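Local coordinates for peptidoglycan recognition protein-LC isoform LCx (Drosophila melanogaster, PDB 2F2L) that binds a monomeric DAP-type peptidoglycan fragment, consistent with a role as a receptor in insect innate immune recognition, at residues A14-D19 against G60-G65; G81-G86 against L128-T133; N26-S31 against T133-Y138. All blocks are in the same frame, centred on the assembly; numbering follows the deposited sequence.

Contact 1 (A14-D19 against G60-G65); sequences AKRMLD and GWDHIG. With MLD (glcnac(beta1-4)-murnac(1,6-anhydro)-L-ala-gamma-D-glu-meso-a2pm-D-ala), chain G.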
loop_
_atom_site.group_PDB
_atom_site.type_symbol
_atom_site.label_atom_id
_atom_site.label_comp_id
_atom_site.label_asym_id
_atom_site.label_seq_id
_atom_site.Cartn_x
_atom_site.Cartn_y
_atom_site.Cartn_z
ATOM N N ALA B 14 -20.161 -9.313 -2.308
ATOM C CA ALA B 14 -20.471 -7.930 -1.964
ATOM C C ALA B 14 -21.274 -7.868 -0.663
ATOM O O ALA B 14 -21.978 -8.812 -0.323
ATOM C CB ALA B 14 -21.257 -7.274 -3.085
ATOM N N LYS B 15 -21.144 -6.756 0.055
ATOM C CA LYS B 15 -21.826 -6.557 1.332
ATOM C C LYS B 15 -23.311 -6.347 1.121
ATOM O O LYS B 15 -24.127 -6.671 1.982
ATOM C CB LYS B 15 -21.262 -5.335 2.058
ATOM C CG LYS B 15 -19.849 -5.492 2.566
ATOM C CD LYS B 15 -19.403 -4.220 3.251
ATOM C CE LYS B 15 -17.926 -4.246 3.548
ATOM N NZ LYS B 15 -17.488 -2.912 4.053
ATOM N N ARG B 16 -23.646 -5.766 -0.022
ATOM C CA ARG B 16 -25.020 -5.527 -0.413
ATOM C C ARG B 16 -25.075 -5.522 -1.933
ATOM O O ARG B 16 -24.043 -5.650 -2.607
ATOM C CB ARG B 16 -25.502 -4.188 0.150
ATOM C CG ARG B 16 -24.776 -2.973 -0.417
ATOM C CD ARG B 16 -24.815 -1.777 0.527
ATOM N NE ARG B 16 -26.096 -1.083 0.506
ATOM C CZ ARG B 16 -26.435 -0.088 1.328
ATOM N NH1 ARG B 16 -25.591 0.360 2.258
ATOM N NH2 ARG B 16 -27.635 0.462 1.221
ATOM N N MET B 17 -26.283 -5.382 -2.457
ATOM C CA MET B 17 -26.529 -5.384 -3.890
ATOM C C MET B 17 -25.892 -4.154 -4.523
ATOM O O MET B 17 -26.071 -3.039 -4.036
ATOM C CB MET B 17 -28.039 -5.383 -4.134
ATOM C CG MET B 17 -28.462 -5.717 -5.550
ATOM S SD MET B 17 -30.259 -5.608 -5.739
ATOM C CE MET B 17 -30.856 -6.566 -4.334
ATOM N N LEU B 18 -25.135 -4.360 -5.598
ATOM C CA LEU B 18 -24.467 -3.255 -6.278
ATOM C C LEU B 18 -25.352 -2.690 -7.375
ATOM O O LEU B 18 -26.248 -3.371 -7.873
ATOM C CB LEU B 18 -23.115 -3.708 -6.845
ATOM C CG LEU B 18 -22.152 -4.327 -5.822
ATOM C CD1 LEU B 18 -20.845 -4.727 -6.467
ATOM C CD2 LEU B 18 -21.899 -3.372 -4.647
ATOM N N ASP B 19 -25.102 -1.430 -7.728
ATOM C CA ASP B 19 -25.794 -0.764 -8.825
ATOM C C ASP B 19 -25.384 -1.381 -10.158
ATOM O O ASP B 19 -24.201 -1.630 -10.401
ATOM C CB ASP B 19 -25.457 0.736 -8.865
ATOM C CG ASP B 19 -26.058 1.522 -7.713
ATOM O OD1 ASP B 19 -26.982 1.025 -7.033
ATOM O OD2 ASP B 19 -25.600 2.662 -7.498
ATOM N N GLY B 60 -13.886 0.636 3.557
ATOM C CA GLY B 60 -15.278 0.394 3.890
ATOM C C GLY B 60 -16.200 0.345 2.686
ATOM O O GLY B 60 -17.381 0.636 2.817
ATOM N N TRP B 61 -15.686 -0.025 1.511
ATOM C CA TRP B 61 -16.550 -0.158 0.317
ATOM C C TRP B 61 -17.310 -1.490 0.335
ATOM O O TRP B 61 -17.061 -2.367 1.182
ATOM C CB TRP B 61 -15.730 0.006 -0.974
ATOM C CG TRP B 61 -14.970 1.313 -1.036
ATOM C CD1 TRP B 61 -15.246 2.460 -0.334
ATOM C CD2 TRP B 61 -13.832 1.614 -1.858
ATOM N NE1 TRP B 61 -14.340 3.438 -0.655
ATOM C CE2 TRP B 61 -13.460 2.946 -1.585
ATOM C CE3 TRP B 61 -13.089 0.883 -2.799
ATOM C CZ2 TRP B 61 -12.378 3.567 -2.225
ATOM C CZ3 TRP B 61 -12.004 1.496 -3.417
ATOM C CH2 TRP B 61 -11.656 2.823 -3.127
ATOM N N ASP B 62 -18.236 -1.649 -0.599
ATOM C CA ASP B 62 -19.144 -2.807 -0.594
ATOM C C ASP B 62 -18.603 -4.067 -1.310
ATOM O O ASP B 62 -19.189 -5.151 -1.231
ATOM C CB ASP B 62 -20.477 -2.383 -1.198
ATOM C CG ASP B 62 -21.254 -1.428 -0.291
ATOM O OD1 ASP B 62 -21.160 -1.565 0.953
ATOM O OD2 ASP B 62 -21.985 -0.567 -0.833
ATOM N N HIS B 63 -17.472 -3.919 -1.983
ATOM C CA HIS B 63 -16.841 -5.005 -2.716
ATOM C C HIS B 63 -15.458 -4.514 -3.137
ATOM O O HIS B 63 -15.129 -3.323 -3.002
ATOM C CB HIS B 63 -17.681 -5.360 -3.969
ATOM C CG HIS B 63 -17.525 -6.773 -4.447
ATOM N ND1 HIS B 63 -16.493 -7.592 -4.046
ATOM C CD2 HIS B 63 -18.257 -7.499 -5.327
ATOM C CE1 HIS B 63 -16.609 -8.767 -4.640
ATOM N NE2 HIS B 63 -17.674 -8.738 -5.416
ATOM N N ILE B 64 -14.646 -5.415 -3.663
ATOM C CA ILE B 64 -13.426 -4.999 -4.345
ATOM C C ILE B 64 -13.842 -3.985 -5.429
ATOM O O ILE B 64 -14.888 -4.131 -6.079
ATOM C CB ILE B 64 -12.691 -6.202 -4.932
ATOM C CG1 ILE B 64 -11.265 -5.842 -5.317
ATOM C CG2 ILE B 64 -13.441 -6.781 -6.141
ATOM C CD1 ILE B 64 -10.408 -7.049 -5.553
ATOM N N GLY B 65 -13.039 -2.943 -5.577
ATOM C CA GLY B 65 -13.413 -1.769 -6.352
ATOM C C GLY B 65 -13.344 -1.958 -7.850
ATOM O O GLY B 65 -14.062 -1.308 -8.577
HETATM C CAA MLD G . 1.937 4.446 -7.424
HETATM C CAB MLD G . 0.526 5.014 -7.423
HETATM O OAC MLD G . -0.260 4.734 -8.318
HETATM N N2 MLD G . 0.246 5.805 -6.391
HETATM C C2 MLD G . -1.029 6.488 -6.204
HETATM C C3 MLD G . -0.712 7.967 -5.973
HETATM O O3 MLD G . -0.007 8.559 -7.082
HETATM C C4 MLD G . -1.972 8.744 -5.606
HETATM O O4 MLD G . -1.562 10.045 -5.224
HETATM C C5 MLD G . -2.661 8.067 -4.416
HETATM C C6 MLD G . -4.020 8.660 -4.000
HETATM O O6 MLD G . -4.407 8.059 -2.730
HETATM O O5 MLD G . -2.961 6.727 -4.801
HETATM C C1 MLD G . -1.771 5.930 -5.003
HETATM O O1 MLD G . -2.165 4.614 -5.293
HETATM C CA4 MLD G . -2.680 3.935 -4.123
HETATM C CA5 MLD G . -1.648 3.499 -3.083
HETATM O OA5 MLD G . -1.606 2.051 -2.849
HETATM C CA6 MLD G . -2.290 3.978 -1.828
HETATM O OA6 MLD G . -3.226 2.966 -1.514
HETATM C CA1 MLD G . -2.944 1.824 -2.376
HETATM C CA2 MLD G . -3.932 1.862 -3.553
HETATM N NAD MLD G . -4.154 0.491 -4.060
HETATM C CAE MLD G . -5.354 -0.052 -4.154
HETATM C CAF MLD G . -5.358 -1.472 -4.683
HETATM O OAG MLD G . -6.403 0.524 -3.861
HETATM C CA3 MLD G . -3.396 2.722 -4.696
HETATM O OAH MLD G . -4.472 3.201 -5.577
HETATM C CAI MLD G . -4.626 2.439 -6.799
HETATM C CAJ MLD G . -3.795 2.989 -7.935
HETATM C CAL MLD G . -6.109 2.466 -7.225
HETATM O OAM MLD G . -6.398 1.923 -8.286
HETATM N N MLD G . -7.003 3.053 -6.430
HETATM C CA MLD G . -8.443 3.107 -6.713
HETATM C CB MLD G . -9.039 1.842 -6.085
HETATM C C MLD G . -9.003 4.341 -5.982
HETATM O O MLD G . -8.777 4.504 -4.781
HETATM N NAN MLD G . -9.692 5.177 -6.754
HETATM C CAO MLD G . -10.327 6.425 -6.300
HETATM C CAP MLD G . -9.983 7.614 -7.254
HETATM O OBA MLD G . -10.752 8.578 -7.204
HETATM O OAQ MLD G . -9.003 7.542 -8.035
HETATM C CBB MLD G . -11.841 6.273 -6.403
HETATM C CBC MLD G . -12.456 5.289 -5.422
HETATM C CBD MLD G . -13.985 5.315 -5.589
HETATM O OBE MLD G . -14.512 5.654 -6.649
HETATM N NBF MLD G . -14.672 4.956 -4.525
HETATM C CBG MLD G . -16.140 4.925 -4.518
HETATM C CBH MLD G . -16.693 6.361 -4.610
HETATM O OBI MLD G . -16.214 7.270 -3.934
HETATM N NBJ MLD G . -17.678 6.531 -5.490
HETATM C CBK MLD G . -18.366 7.821 -5.720
HETATM C CBL MLD G . -19.867 7.607 -5.500
HETATM C CBM MLD G . -18.168 8.393 -7.140
HETATM O OBO MLD G . -17.908 7.592 -8.076
HETATM O OBN MLD G . -18.307 9.636 -7.256
HETATM C CBP MLD G . -16.606 4.202 -3.243
HETATM C CBQ MLD G . -18.083 3.776 -3.329
HETATM C CBR MLD G . -18.484 2.927 -2.120
HETATM C CBS MLD G . -19.701 2.039 -2.386
HETATM C CBT MLD G . -19.296 0.882 -3.310
HETATM O OBV MLD G . -18.603 -0.017 -2.805
HETATM O OBU MLD G . -19.693 0.918 -4.493
HETATM N NBW MLD G . -20.767 2.833 -3.010
#

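Contact 2 (G81-G86 against L128-T133); sequences GWDYVG and LKKLTT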
loop_
_atom_site.group_PDB
_atom_site.type_symbol
_atom_site.label_atom_id
_atom_site.label_comp_id
_atom_site.label_asym_id
_atom_site.label_seq_id
_atom_site.Cartn_x
_atom_site.Cartn_y
_atom_site.Cartn_z
ATOM N N GLY B 81 -17.077 -7.513 -12.100
ATOM C CA GLY B 81 -17.484 -7.963 -13.445
ATOM C C GLY B 81 -18.001 -6.844 -14.345
ATOM O O GLY B 81 -17.893 -5.665 -13.996
ATOM N N TRP B 82 -18.583 -7.225 -15.491
ATOM C CA TRP B 82 -19.055 -6.263 -16.518
ATOM C C TRP B 82 -20.296 -5.446 -16.138
ATOM O O TRP B 82 -20.469 -4.319 -16.628
ATOM C CB TRP B 82 -19.409 -6.983 -17.839
ATOM C CG TRP B 82 -18.287 -7.724 -18.492
ATOM C CD1 TRP B 82 -18.142 -9.078 -18.587
ATOM C CD2 TRP B 82 -17.168 -7.155 -19.168
ATOM N NE1 TRP B 82 -16.996 -9.385 -19.278
ATOM C CE2 TRP B 82 -16.370 -8.221 -19.630
ATOM C CE3 TRP B 82 -16.751 -5.842 -19.423
ATOM C CZ2 TRP B 82 -15.176 -8.015 -20.332
ATOM C CZ3 TRP B 82 -15.547 -5.645 -20.115
ATOM C CH2 TRP B 82 -14.788 -6.722 -20.559
ATOM N N ASP B 83 -21.173 -6.035 -15.319
ATOM C CA ASP B 83 -22.546 -5.554 -15.149
ATOM C C ASP B 83 -22.785 -4.590 -13.988
ATOM O O ASP B 83 -23.901 -4.107 -13.835
ATOM C CB ASP B 83 -23.491 -6.751 -14.949
ATOM C CG ASP B 83 -23.557 -7.671 -16.160
ATOM O OD1 ASP B 83 -22.948 -7.384 -17.201
ATOM O OD2 ASP B 83 -24.259 -8.694 -16.070
ATOM N N TYR B 84 -21.770 -4.320 -13.166
ATOM C CA TYR B 84 -21.966 -3.481 -11.989
ATOM C C TYR B 84 -21.006 -2.320 -11.929
ATOM O O TYR B 84 -19.885 -2.395 -12.419
ATOM C CB TYR B 84 -21.866 -4.307 -10.699
ATOM C CG TYR B 84 -22.925 -5.357 -10.654
ATOM C CD1 TYR B 84 -24.239 -5.031 -10.321
ATOM C CD2 TYR B 84 -22.637 -6.665 -11.002
ATOM C CE1 TYR B 84 -25.230 -5.999 -10.307
ATOM C CE2 TYR B 84 -23.611 -7.632 -10.996
ATOM C CZ TYR B 84 -24.900 -7.295 -10.646
ATOM O OH TYR B 84 -25.843 -8.276 -10.647
ATOM N N VAL B 85 -21.469 -1.254 -11.291
ATOM C CA VAL B 85 -20.709 -0.023 -11.146
ATOM C C VAL B 85 -19.603 -0.258 -10.113
ATOM O O VAL B 85 -19.870 -0.740 -9.022
ATOM C CB VAL B 85 -21.604 1.136 -10.687
ATOM C CG1 VAL B 85 -20.794 2.410 -10.547
ATOM C CG2 VAL B 85 -22.799 1.344 -11.655
ATOM N N GLY B 86 -18.369 0.071 -10.482
ATOM C CA GLY B 86 -17.225 -0.075 -9.597
ATOM C C GLY B 86 -16.951 1.089 -8.650
ATOM O O GLY B 86 -17.739 2.016 -8.519
ATOM N N LEU B 128 -19.013 -9.699 -26.369
ATOM C CA LEU B 128 -20.211 -9.968 -25.574
ATOM C C LEU B 128 -21.145 -8.761 -25.505
ATOM O O LEU B 128 -22.177 -8.825 -24.848
ATOM C CB LEU B 128 -19.819 -10.371 -24.150
ATOM C CG LEU B 128 -18.943 -11.615 -23.988
ATOM C CD1 LEU B 128 -18.534 -11.751 -22.523
ATOM C CD2 LEU B 128 -19.659 -12.857 -24.478
ATOM N N LYS B 129 -20.778 -7.654 -26.152
ATOM C CA LYS B 129 -21.572 -6.424 -26.094
ATOM C C LYS B 129 -21.614 -5.770 -24.710
ATOM O O LYS B 129 -22.558 -5.043 -24.395
ATOM C CB LYS B 129 -23.008 -6.677 -26.571
ATOM C CG LYS B 129 -23.257 -6.309 -27.991
ATOM C CD LYS B 129 -22.606 -7.259 -28.962
ATOM C CE LYS B 129 -23.357 -7.260 -30.283
ATOM N NZ LYS B 129 -22.400 -7.308 -31.417
ATOM N N LYS B 130 -20.602 -6.027 -23.882
ATOM C CA LYS B 130 -20.482 -5.324 -22.613
ATOM C C LYS B 130 -19.846 -3.976 -22.875
ATOM O O LYS B 130 -20.135 -3.003 -22.172
ATOM C CB LYS B 130 -19.654 -6.118 -21.601
ATOM C CG LYS B 130 -20.178 -7.521 -21.329
ATOM C CD LYS B 130 -21.575 -7.524 -20.688
ATOM C CE LYS B 130 -21.974 -8.935 -20.295
ATOM N NZ LYS B 130 -23.115 -8.977 -19.322
ATOM N N LEU B 131 -18.986 -3.933 -23.895
ATOM C CA LEU B 131 -18.327 -2.714 -24.336
ATOM C C LEU B 131 -18.768 -2.364 -25.752
ATOM O O LEU B 131 -18.961 -3.239 -26.567
ATOM C CB LEU B 131 -16.802 -2.896 -24.353
ATOM C CG LEU B 131 -16.036 -3.071 -23.042
ATOM C CD1 LEU B 131 -14.552 -3.395 -23.342
ATOM C CD2 LEU B 131 -16.148 -1.833 -22.198
ATOM N N THR B 132 -18.872 -1.074 -26.046
ATOM C CA THR B 132 -19.092 -0.625 -27.405
ATOM C C THR B 132 -17.902 -1.012 -28.284
ATOM O O THR B 132 -16.775 -1.192 -27.791
ATOM C CB THR B 132 -19.233 0.888 -27.479
ATOM O OG1 THR B 132 -18.091 1.492 -26.857
ATOM C CG2 THR B 132 -20.510 1.356 -26.789
ATOM N N THR B 133 -18.177 -1.126 -29.581
ATOM C CA THR B 133 -17.166 -1.381 -30.601
ATOM C C THR B 133 -16.119 -0.257 -30.634
ATOM O O THR B 133 -14.940 -0.517 -30.874
ATOM C CB THR B 133 -17.843 -1.536 -31.998
ATOM O OG1 THR B 133 -18.661 -2.720 -32.007
ATOM C CG2 THR B 133 -16.814 -1.634 -33.107
#

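Contact 3 (N26-S31 against T133-Y138); sequences NRVVIS and TNYRLY. With SO4 (sulfate ion), chain F.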
loop_
_atom_site.group_PDB
_atom_site.type_symbol
_atom_site.label_atom_id
_atom_site.label_comp_id
_atom_site.label_asym_id
_atom_site.label_seq_id
_atom_site.Cartn_x
_atom_site.Cartn_y
_atom_site.Cartn_z
ATOM N N ASN B 26 -18.967 2.356 -22.876
ATOM C CA ASN B 26 -17.960 2.815 -23.830
ATOM C C ASN B 26 -16.783 3.573 -23.226
ATOM O O ASN B 26 -16.124 4.351 -23.916
ATOM C CB ASN B 26 -18.609 3.567 -24.996
ATOM C CG ASN B 26 -18.698 5.023 -24.775
ATOM O OD1 ASN B 26 -19.249 5.481 -23.763
ATOM N ND2 ASN B 26 -18.155 5.790 -25.726
ATOM N N ARG B 27 -16.498 3.290 -21.956
ATOM C CA ARG B 27 -15.309 3.822 -21.273
ATOM C C ARG B 27 -14.616 2.703 -20.511
ATOM O O ARG B 27 -15.273 1.941 -19.806
ATOM C CB ARG B 27 -15.724 4.939 -20.308
ATOM C CG ARG B 27 -14.600 5.604 -19.554
ATOM C CD ARG B 27 -15.138 6.631 -18.526
ATOM N NE ARG B 27 -16.090 7.569 -19.114
ATOM C CZ ARG B 27 -17.196 8.038 -18.522
ATOM N NH1 ARG B 27 -17.566 7.638 -17.300
ATOM N NH2 ARG B 27 -17.959 8.906 -19.175
ATOM N N VAL B 28 -13.298 2.596 -20.684
ATOM C CA VAL B 28 -12.450 1.692 -19.907
ATOM C C VAL B 28 -11.351 2.516 -19.241
ATOM O O VAL B 28 -10.750 3.384 -19.885
ATOM C CB VAL B 28 -11.784 0.605 -20.791
ATOM C CG1 VAL B 28 -10.721 -0.191 -19.998
ATOM C CG2 VAL B 28 -12.821 -0.336 -21.359
ATOM N N VAL B 29 -11.084 2.228 -17.962
ATOM C CA VAL B 29 -10.064 2.932 -17.193
ATOM C C VAL B 29 -9.040 1.930 -16.669
ATOM O O VAL B 29 -9.373 1.016 -15.919
ATOM C CB VAL B 29 -10.687 3.726 -16.031
ATOM C CG1 VAL B 29 -9.598 4.474 -15.269
ATOM C CG2 VAL B 29 -11.732 4.704 -16.553
ATOM N N ILE B 30 -7.801 2.087 -17.104
ATOM C CA ILE B 30 -6.714 1.206 -16.687
ATOM C C ILE B 30 -5.953 1.774 -15.477
ATOM O O ILE B 30 -5.446 2.906 -15.511
ATOM C CB ILE B 30 -5.703 0.970 -17.848
ATOM C CG1 ILE B 30 -6.405 0.321 -19.056
ATOM C CG2 ILE B 30 -4.473 0.188 -17.372
ATOM C CD1 ILE B 30 -7.228 -0.902 -18.770
ATOM N N SER B 31 -5.861 0.963 -14.424
ATOM C CA SER B 31 -5.100 1.307 -13.220
ATOM C C SER B 31 -4.033 0.251 -12.964
ATOM O O SER B 31 -3.941 -0.742 -13.690
ATOM C CB SER B 31 -6.044 1.390 -12.010
ATOM O OG SER B 31 -6.744 0.156 -11.810
ATOM N N THR B 133 -18.177 -1.126 -29.581
ATOM C CA THR B 133 -17.166 -1.381 -30.601
ATOM C C THR B 133 -16.119 -0.257 -30.634
ATOM O O THR B 133 -14.940 -0.517 -30.874
ATOM C CB THR B 133 -17.843 -1.536 -31.998
ATOM O OG1 THR B 133 -18.661 -2.720 -32.007
ATOM C CG2 THR B 133 -16.814 -1.634 -33.107
ATOM N N ASN B 134 -16.539 0.981 -30.364
ATOM C CA ASN B 134 -15.612 2.124 -30.344
ATOM C C ASN B 134 -15.356 2.712 -28.938
ATOM O O ASN B 134 -15.269 3.943 -28.769
ATOM C CB ASN B 134 -16.105 3.211 -31.311
ATOM C CG ASN B 134 -17.532 3.670 -31.014
ATOM O OD1 ASN B 134 -18.252 3.059 -30.212
ATOM N ND2 ASN B 134 -17.950 4.749 -31.674
ATOM N N TYR B 135 -15.207 1.839 -27.943
ATOM C CA TYR B 135 -14.989 2.278 -26.563
ATOM C C TYR B 135 -13.718 3.104 -26.449
ATOM O O TYR B 135 -12.739 2.862 -27.163
ATOM C CB TYR B 135 -14.934 1.090 -25.599
ATOM C CG TYR B 135 -13.701 0.230 -25.752
ATOM C CD1 TYR B 135 -12.506 0.560 -25.094
ATOM C CD2 TYR B 135 -13.714 -0.911 -26.551
ATOM C CE1 TYR B 135 -11.357 -0.227 -25.239
ATOM C CE2 TYR B 135 -12.571 -1.702 -26.699
ATOM C CZ TYR B 135 -11.397 -1.353 -26.037
ATOM O OH TYR B 135 -10.270 -2.125 -26.192
ATOM N N ARG B 136 -13.755 4.098 -25.569
ATOM C CA ARG B 136 -12.594 4.933 -25.276
ATOM C C ARG B 136 -11.846 4.369 -24.056
ATOM O O ARG B 136 -12.468 4.010 -23.052
ATOM C CB ARG B 136 -13.031 6.384 -25.045
ATOM C CG ARG B 136 -13.632 7.029 -26.296
ATOM C CD ARG B 136 -13.739 8.538 -26.172
ATOM N NE ARG B 136 -14.712 9.117 -27.104
ATOM C CZ ARG B 136 -14.813 10.417 -27.392
ATOM N NH1 ARG B 136 -13.997 11.301 -26.833
ATOM N NH2 ARG B 136 -15.738 10.842 -28.248
ATOM N N LEU B 137 -10.519 4.256 -24.178
ATOM C CA LEU B 137 -9.687 3.723 -23.104
ATOM C C LEU B 137 -8.831 4.838 -22.517
ATOM O O LEU B 137 -8.256 5.636 -23.268
ATOM C CB LEU B 137 -8.812 2.582 -23.612
ATOM C CG LEU B 137 -7.966 1.906 -22.522
ATOM C CD1 LEU B 137 -7.907 0.420 -22.714
ATOM C CD2 LEU B 137 -6.559 2.503 -22.486
ATOM N N TYR B 138 -8.761 4.883 -21.183
ATOM C CA TYR B 138 -7.991 5.886 -20.453
ATOM C C TYR B 138 -7.095 5.258 -19.387
ATOM O O TYR B 138 -7.405 4.207 -18.839
ATOM C CB TYR B 138 -8.914 6.882 -19.744
ATOM C CG TYR B 138 -9.940 7.539 -20.635
ATOM C CD1 TYR B 138 -9.638 8.702 -21.344
ATOM C CD2 TYR B 138 -11.217 7.002 -20.758
ATOM C CE1 TYR B 138 -10.577 9.296 -22.151
ATOM C CE2 TYR B 138 -12.159 7.589 -21.566
ATOM C CZ TYR B 138 -11.840 8.726 -22.267
ATOM O OH TYR B 138 -12.801 9.302 -23.072
HETATM S S SO4 F . -19.596 11.612 -17.368
HETATM O O1 SO4 F . -19.353 12.325 -16.112
HETATM O O2 SO4 F . -20.674 12.256 -18.122
HETATM O O3 SO4 F . -19.991 10.232 -17.075
HETATM O O4 SO4 F . -18.375 11.638 -18.172
HETATM O O HOH W 1 -16.617 6.429 -28.434
#

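Contact 1 (A14-D19 against G60-G65)
Lys15 and Asp62 meet where two loops of the amidase-like PGRP fold, the one between strands 3-4 and 25-32 and the one following helix 41-58, run together beside the muropeptide groove. Two hydrogen bonds cross. Lys15 N donates to Asp62 O at 2.8 Å, nearly straight (161° at the hydrogen). The Lys15 side chain, extended beyond CG, reaches Trp61 O with NZ at 3.0 Å, coming from above the carbonyl plane. The same ammonium is also bonded to Met56 O of the preceding helix, so that it bridges the helix and the loop that follows it. Ala14 CA adds a CH···O contact to Asp62 O.

Electrostatics are looser. Arg16 lays its CD against Asp62 OD2 at 3.4 Å, but NE stays 4.4 Å from that oxygen, which sits well out of the guanidinium plane; charge attraction is plausible, yet no N-H is aimed at the carboxylate.

Van der Waals contacts lie around Asp62 and His63. Leu18 CD2 packs on Asp62 CB at 3.9 Å, while Leu18 CD1 reaches the imidazole edge of His63 at CD2. Ala14 N stands over the centre of one face of that ring, and Ala14 CB approaches CD2.

On its ligand side the 60-65 loop meets the muropeptide. One indole face of Trp61 is covered by the peptide stem, with the carbon CBP of the diaminopimelic acid residue 3.5 Å above the ring plane and offset toward the rim. Asp62 N donates to OBV, a carboxylate oxygen of the same diaminopimelic acid residue, at 2.8 Å with an angle of 169°.

Contact 2 (G81-G86 against L128-T133)
The loop between strands 76-78 and 97-101 meets the chain leaving helix 112-127 through Trp82 and Lys130. That helix ends in a Schellman motif, with Lys129 at positive phi, and Lys130 follows directly. Its side chain lies over the Trp82 indole: CG is 3.7 Å from the centroid of the five-membered ring and 23° off the ring normal, a CH-pi contact, while CB sits above the plane toward the rim. A bend at chi2 (-63°) sets CD near Trp82 CB, at 3.6 Å, and beyond it the chain carries NZ to Asp83.

There Lys130 NZ and Asp83 OD1 form a salt bridge of 2.7 Å, the oxygen using its syn lone pair. Trp82 CZ3 touches Leu131 CG at 3.9 Å, the two side chains crossing at about a right angle, and Leu128 CD1 comes within 4.3 Å of Trp82 NE1. Trp82 also meets Phe68, Ile97 of strand 97-101 and Leu121 of helix 112-127, which joins this loop to both elements.

One lysine therefore serves both kinds of chemistry. Its methylenes cover a buried indole while its ammonium pairs with a partly exposed carboxylate, an interaction that would probably favour the ionised form of both groups.

Contact 3 (N26-S31 against T133-Y138)
Val28 and Arg136 stand at the middle of a parallel strand pair, where Val28 N donates to Arg136 O at 2.9 Å. Tyr138 N returns a bond to Val28 O at 2.8 Å, and Ile30 N donates to Tyr138 O with an angle of 175° at the hydrogen; all three donors lie nearly along the C=O axis. At the strand entrance Arg136 N reaches Asn26 O from 45° above the carbonyl plane, a departure from the geometry of the other three. The bridges pair Arg27 with Arg136, Val28 with Leu137 and Val29 with Tyr138, and the CA-H groups of Arg27, Leu137 and Val29 approach Arg136 O, Val28 O and Tyr138 O respectively.

Side chains alternate between the faces. On the face of Val28 and Leu137, Val28 CG1 meets Leu137 CD1 at 4.0 Å, and Leu137 CD1 also touches Ile30 CG1. Val28 CG2, set anti to the carbonyl carbon, reaches Tyr135 CD1 at 3.9 Å. On the face of Arg27 and Tyr138, Arg27 CG comes to the ring edge of Tyr138 at CE2, 3.7 Å away. Farther out, Arg27 NH2 donates to O3 of a sulfate ion at 3.2 Å, probably from the crystallisation liquor. Beside Asn26, one water donates to Asn134 O and accepts a weak bond from Asn26 ND2.

A second shell packs round these side chains. Leu122 of helix 112-127 covers Val28, Tyr135 and Leu137, Ile157 of helix 151-157 backs Ile30 and Leu137, and His162 stacks on Tyr135 while bonding its carbonyl. Strand 97-101 flanks strand 25-32 on its other side. Strand 135-139 is thus the outermost strand, within this chain, of the mixed central sheet with helices packed against it that characterises the PGRP and amidase-like fold.

Contact 3 is the buried one, with six of nine touching residues enclosed, and relies on a parallel backbone ladder plus apolar aliphatic and aromatic packing. Contacts 1 and 2 are partly buried: contact 1 joins two loops, and contact 2 a loop and the short stretch from the end of helix 112-127 into strand 131-132. Contact 1 uses a main-chain bond and a lysine ammonium on backbone carbonyls, contact 2 a lysine shared by an indole and a carboxylate. Contacts 2 and 3 share Thr133, and Leu131 packs on Val28. Contact 1 touches contact 2 through Asp19 and Val85, probably hydrogen-bonded. Both contact 1, through Trp61 and Asp62, and contact 3, through Ser31, supply ligand-pocket residues.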